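Long-range contacts in hypothetical protein HP_0496 (Helicobacter pylori, PDB 2PZH), which hydrolyses the thioester bond of acyl-CoAs, preferring long-chain fatty acyl-CoAs and benzoyl-CoA over butyryl- and octanoyl-CoA, and may take part in phospholipid metabolism: residues 42-47 against 111-116; 60-65 against 102-107. All blocks are in the same frame, centred on the assembly; numbering follows the deposited sequence.

Interaction 1 of 2, residues 42-47 against 111-116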
# COMPACT_ATOMS: atom_id res chain seq x y z
N PRO A 42 3.69 13.16 15.80
CA PRO A 42 3.46 14.45 15.13
C PRO A 42 2.00 14.91 15.22
O PRO A 42 1.42 15.36 14.23
CB PRO A 42 3.84 14.16 13.68
CG PRO A 42 3.57 12.72 13.50
CD PRO A 42 3.75 12.04 14.84
N GLU A 43 1.45 14.80 16.42
CA GLU A 43 0.07 15.20 16.70
C GLU A 43 -0.01 15.40 18.21
O GLU A 43 0.85 14.90 18.94
CB GLU A 43 -0.91 14.12 16.25
CG GLU A 43 -0.52 12.71 16.70
CD GLU A 43 -1.55 11.65 16.33
OE1 GLU A 43 -2.57 11.53 17.05
OE2 GLU A 43 -1.32 10.90 15.35
N ASN A 44 -1.02 16.13 18.67
CA ASN A 44 -1.17 16.37 20.11
C ASN A 44 -2.62 16.33 20.59
O ASN A 44 -3.52 15.99 19.81
CB ASN A 44 -0.46 17.67 20.53
CG ASN A 44 -1.30 18.91 20.30
OD1 ASN A 44 -2.16 18.94 19.43
ND2 ASN A 44 -1.05 19.95 21.09
N GLU A 45 -2.83 16.68 21.86
CA GLU A 45 -4.13 16.48 22.52
C GLU A 45 -5.34 17.15 21.85
O GLU A 45 -6.47 16.67 22.00
CB GLU A 45 -4.06 16.88 24.01
CG GLU A 45 -4.67 18.24 24.36
CD GLU A 45 -3.75 19.42 24.06
OE1 GLU A 45 -2.64 19.22 23.53
OE2 GLU A 45 -4.15 20.57 24.36
N GLU A 46 -5.12 18.24 21.12
CA GLU A 46 -6.22 18.84 20.34
C GLU A 46 -5.84 19.38 18.96
O GLU A 46 -6.43 20.36 18.48
CB GLU A 46 -6.96 19.91 21.15
CG GLU A 46 -7.95 19.36 22.18
CD GLU A 46 -8.69 20.47 22.90
OE1 GLU A 46 -8.10 21.56 23.08
OE2 GLU A 46 -9.86 20.25 23.27
N GLY A 47 -4.86 18.75 18.31
CA GLY A 47 -4.50 19.19 16.97
C GLY A 47 -3.71 18.16 16.18
O GLY A 47 -3.11 17.26 16.75
N PHE A 111 1.77 22.20 4.89
CA PHE A 111 0.94 21.62 5.94
C PHE A 111 0.31 22.75 6.73
O PHE A 111 0.94 23.78 6.95
CB PHE A 111 1.77 20.77 6.89
CG PHE A 111 2.54 19.68 6.22
CD1 PHE A 111 2.01 18.41 6.10
CD2 PHE A 111 3.81 19.94 5.70
CE1 PHE A 111 2.74 17.42 5.46
CE2 PHE A 111 4.52 18.97 5.06
CZ PHE A 111 3.99 17.70 4.95
N GLY A 112 -0.93 22.55 7.16
CA GLY A 112 -1.54 23.41 8.17
C GLY A 112 -1.67 22.61 9.45
O GLY A 112 -1.43 21.41 9.46
N PHE A 113 -2.05 23.27 10.54
CA PHE A 113 -2.37 22.56 11.78
C PHE A 113 -3.83 22.87 12.10
O PHE A 113 -4.28 24.00 11.94
CB PHE A 113 -1.45 22.99 12.92
CG PHE A 113 -1.37 21.99 14.04
CD1 PHE A 113 -0.58 20.85 13.92
CD2 PHE A 113 -2.07 22.19 15.22
CE1 PHE A 113 -0.49 19.91 14.96
CE2 PHE A 113 -1.99 21.26 16.27
CZ PHE A 113 -1.20 20.12 16.13
N VAL A 114 -4.58 21.84 12.49
CA VAL A 114 -6.02 22.00 12.65
C VAL A 114 -6.53 21.26 13.88
O VAL A 114 -5.90 20.31 14.34
CB VAL A 114 -6.78 21.49 11.39
CG1 VAL A 114 -6.49 22.38 10.18
CG2 VAL A 114 -6.41 20.05 11.10
N ASN A 115 -7.66 21.71 14.43
CA ASN A 115 -8.37 20.93 15.43
C ASN A 115 -8.97 19.69 14.78
O ASN A 115 -9.39 19.75 13.62
CB ASN A 115 -9.48 21.77 16.08
CG ASN A 115 -10.31 20.97 17.07
OD1 ASN A 115 -11.18 20.18 16.68
ND2 ASN A 115 -10.05 21.18 18.36
N ARG A 116 -9.01 18.58 15.51
CA ARG A 116 -9.51 17.33 14.93
C ARG A 116 -10.99 17.38 14.52
O ARG A 116 -11.34 17.09 13.38
CB ARG A 116 -9.27 16.16 15.89
CG ARG A 116 -7.84 15.65 15.93
CD ARG A 116 -7.75 14.38 16.75
NE ARG A 116 -6.37 13.96 16.96
CZ ARG A 116 -5.57 14.47 17.89
NH1 ARG A 116 -4.33 14.03 18.01
NH2 ARG A 116 -6.01 15.42 18.70

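Interaction 2 of 2, residues 60-65 against 102-107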
# COMPACT_ATOMS: atom_id res chain seq x y z
N THR A 60 15.25 10.37 -11.95
CA THR A 60 15.58 8.99 -12.25
C THR A 60 14.83 8.02 -11.34
O THR A 60 14.97 8.07 -10.13
CB THR A 60 17.10 8.72 -12.15
OG1 THR A 60 17.79 9.53 -13.11
CG2 THR A 60 17.41 7.23 -12.44
N PRO A 61 14.04 7.11 -11.93
CA PRO A 61 13.29 6.16 -11.10
C PRO A 61 14.16 5.23 -10.29
O PRO A 61 15.20 4.76 -10.78
CB PRO A 61 12.50 5.33 -12.14
CG PRO A 61 13.16 5.58 -13.45
CD PRO A 61 13.79 6.94 -13.37
N ALA A 62 13.72 4.93 -9.07
CA ALA A 62 14.41 4.00 -8.20
C ALA A 62 13.91 2.58 -8.43
O ALA A 62 12.83 2.37 -8.96
CB ALA A 62 14.23 4.41 -6.75
N SER A 63 14.69 1.61 -7.99
CA SER A 63 14.36 0.23 -8.26
C SER A 63 14.74 -0.69 -7.11
O SER A 63 15.38 -0.27 -6.15
CB SER A 63 15.01 -0.22 -9.57
OG SER A 63 16.42 -0.18 -9.49
N LEU A 64 14.32 -1.95 -7.24
CA LEU A 64 14.48 -2.96 -6.19
C LEU A 64 15.88 -3.01 -5.58
O LEU A 64 16.87 -3.10 -6.31
CB LEU A 64 14.16 -4.34 -6.74
CG LEU A 64 14.16 -5.49 -5.74
CD1 LEU A 64 12.94 -5.33 -4.85
CD2 LEU A 64 14.17 -6.86 -6.45
N GLY A 65 15.96 -2.97 -4.25
CA GLY A 65 17.23 -3.19 -3.55
C GLY A 65 18.05 -1.93 -3.32
O GLY A 65 19.01 -1.94 -2.57
N PHE A 102 22.22 9.86 -7.00
CA PHE A 102 21.41 10.48 -8.05
C PHE A 102 20.00 10.83 -7.57
O PHE A 102 19.41 10.08 -6.80
CB PHE A 102 21.41 9.65 -9.35
CG PHE A 102 20.78 8.26 -9.24
CD1 PHE A 102 19.40 8.10 -9.34
CD2 PHE A 102 21.57 7.13 -9.09
CE1 PHE A 102 18.81 6.86 -9.29
CE2 PHE A 102 20.98 5.84 -9.02
CZ PHE A 102 19.60 5.70 -9.11
N LYS A 103 19.49 11.96 -8.02
CA LYS A 103 18.18 12.42 -7.59
C LYS A 103 17.08 11.58 -8.22
O LYS A 103 17.14 11.27 -9.41
CB LYS A 103 17.96 13.89 -7.97
CG LYS A 103 16.75 14.50 -7.29
CD LYS A 103 16.82 16.02 -7.30
CE LYS A 103 17.03 16.57 -8.70
NZ LYS A 103 16.91 18.08 -8.66
N VAL A 104 16.09 11.24 -7.40
CA VAL A 104 14.98 10.39 -7.81
C VAL A 104 13.64 11.16 -7.81
O VAL A 104 12.76 10.89 -8.61
CB VAL A 104 14.93 9.16 -6.88
CG1 VAL A 104 13.62 8.37 -7.04
CG2 VAL A 104 16.14 8.26 -7.14
N PHE A 105 13.51 12.12 -6.89
CA PHE A 105 12.22 12.73 -6.60
C PHE A 105 12.47 13.98 -5.78
O PHE A 105 13.40 14.01 -4.97
CB PHE A 105 11.41 11.73 -5.77
CG PHE A 105 10.05 12.23 -5.32
CD1 PHE A 105 8.95 12.11 -6.16
CD2 PHE A 105 9.87 12.79 -4.05
CE1 PHE A 105 7.68 12.56 -5.75
CE2 PHE A 105 8.61 13.21 -3.62
CZ PHE A 105 7.50 13.10 -4.49
N ALA A 106 11.67 15.01 -6.02
CA ALA A 106 11.66 16.16 -5.12
C ALA A 106 10.23 16.57 -4.87
O ALA A 106 9.36 16.40 -5.73
CB ALA A 106 12.45 17.32 -5.71
N SER A 107 9.96 17.12 -3.69
CA SER A 107 8.64 17.67 -3.43
C SER A 107 8.70 18.93 -2.59
O SER A 107 9.67 19.17 -1.87
CB SER A 107 7.72 16.65 -2.76
OG SER A 107 8.24 16.20 -1.53
O HOH W 1 18.53 12.03 -11.56

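Interaction 1 of 2, residues 42-47 against 111-116
Arg116 reaches from the end of strand 102-114 to the tight turn 44-47 and grips its backbone. The contact sits at one end of the antiparallel sheet of the hot-dog fold, where strand 47-58 starts and pairs with strand 102-114. The turn is closed by a backbone bond from Asn44 N to Gly47 O. The carbonyl oxygen of the turn, Asn44 O, takes both terminal nitrogens of the guanidinium. Asn44 O lies 2.8 Å from Arg116 NH1 and equally 2.8 Å from Arg116 NH2. The oxygen lies close to the guanidinium plane, so the two N-H groups hold the turn end-on. Arg116 NH1 also forms a salt bridge with Glu43 OE1, at 3.2 Å, meeting it from above the carboxylate plane. The other carboxylate oxygen, Glu43 OE2, bonds Tyr9 OH of the second subunit. Arg116 NE pairs with Glu15 of the third subunit, so the arginine ties the turn into the tetramer.

On the other side of the turn lies Phe113. Its ring lies close to Gly47. Asn44 OD1 comes to the ring edge, 3.6 Å from Phe113 CZ. Phe49 meets the same ring edge-to-face. The backbones also touch directly: Gly47 CA makes a CA-H...O contact with Val114 O at 3.2 Å.

Interaction 2 of 2, residues 60-65 against 102-107
Thr60 meets Val104 at a classic beta bulge in strand 102-114 of the hot-dog sheet, where Val104 and Phe105 both face Ile88 of the neighbouring strand. Thr60 comes just after strand 47-58 has ended. Its backbone N bonds Lys103 O at 3.3 Å. A water accompanies this bond. It donates to Lys103 O at 2.7 Å and lies 3.0 Å from Thr60 OG1, so Lys103 O takes two donors. The hydroxyl sits anti to the carbonyl carbon (chi1 -62°), beside the backbone N. The methyl is anti to that N and meets Phe102, with Thr60 CG2 3.5 Å from Phe102 CE1. The two side chains cross at about a right angle. Thr60 thus sets its polar branch on the water and its apolar branch on the ring.

Thr60 O turns to Val104. It receives a CA-H...O contact from Val104 CA at 3.3 Å, and Val104 CG2 packs 3.2 Å from the same oxygen. The other valine branch makes an apolar contact, with Val104 CG1 4.0 Å from Ala62 CB. Tyr23 of helix 22-36 also touches the Val104 side chain, and its OH accepts from Ala62 N. Pro61 packs on Val17 and on Tyr119 of the third subunit.

One direct backbone bond, one water bridge and a few apolar touches join the loop to the strand. Because the water links the Thr60 side chain to the carbonyl that also receives its backbone N, Thr60 is held to Lys103 O both directly and through the water.

Overall arrangement
Interactions 1 and 2 both use strand 102-114, interaction 1 at its end and interaction 2 at its start. Their centres are about 31 Å apart, on opposite sides of the chain's centre. Along the chain, 60-65 against 102-107 is nested inside the loop closed by 42-47 against 111-116. Interaction 2 is near the predicted active site: the Pro61 side chain is about 8 Å from that of Asp13. Interaction 1 lies away from it. Both reach other subunits of the tetramer. Glu43 of interaction 1 packs on Leu64 of the second subunit, and Leu64 of interaction 2 packs on Glu43 of that subunit, so the two regions meet across the interface.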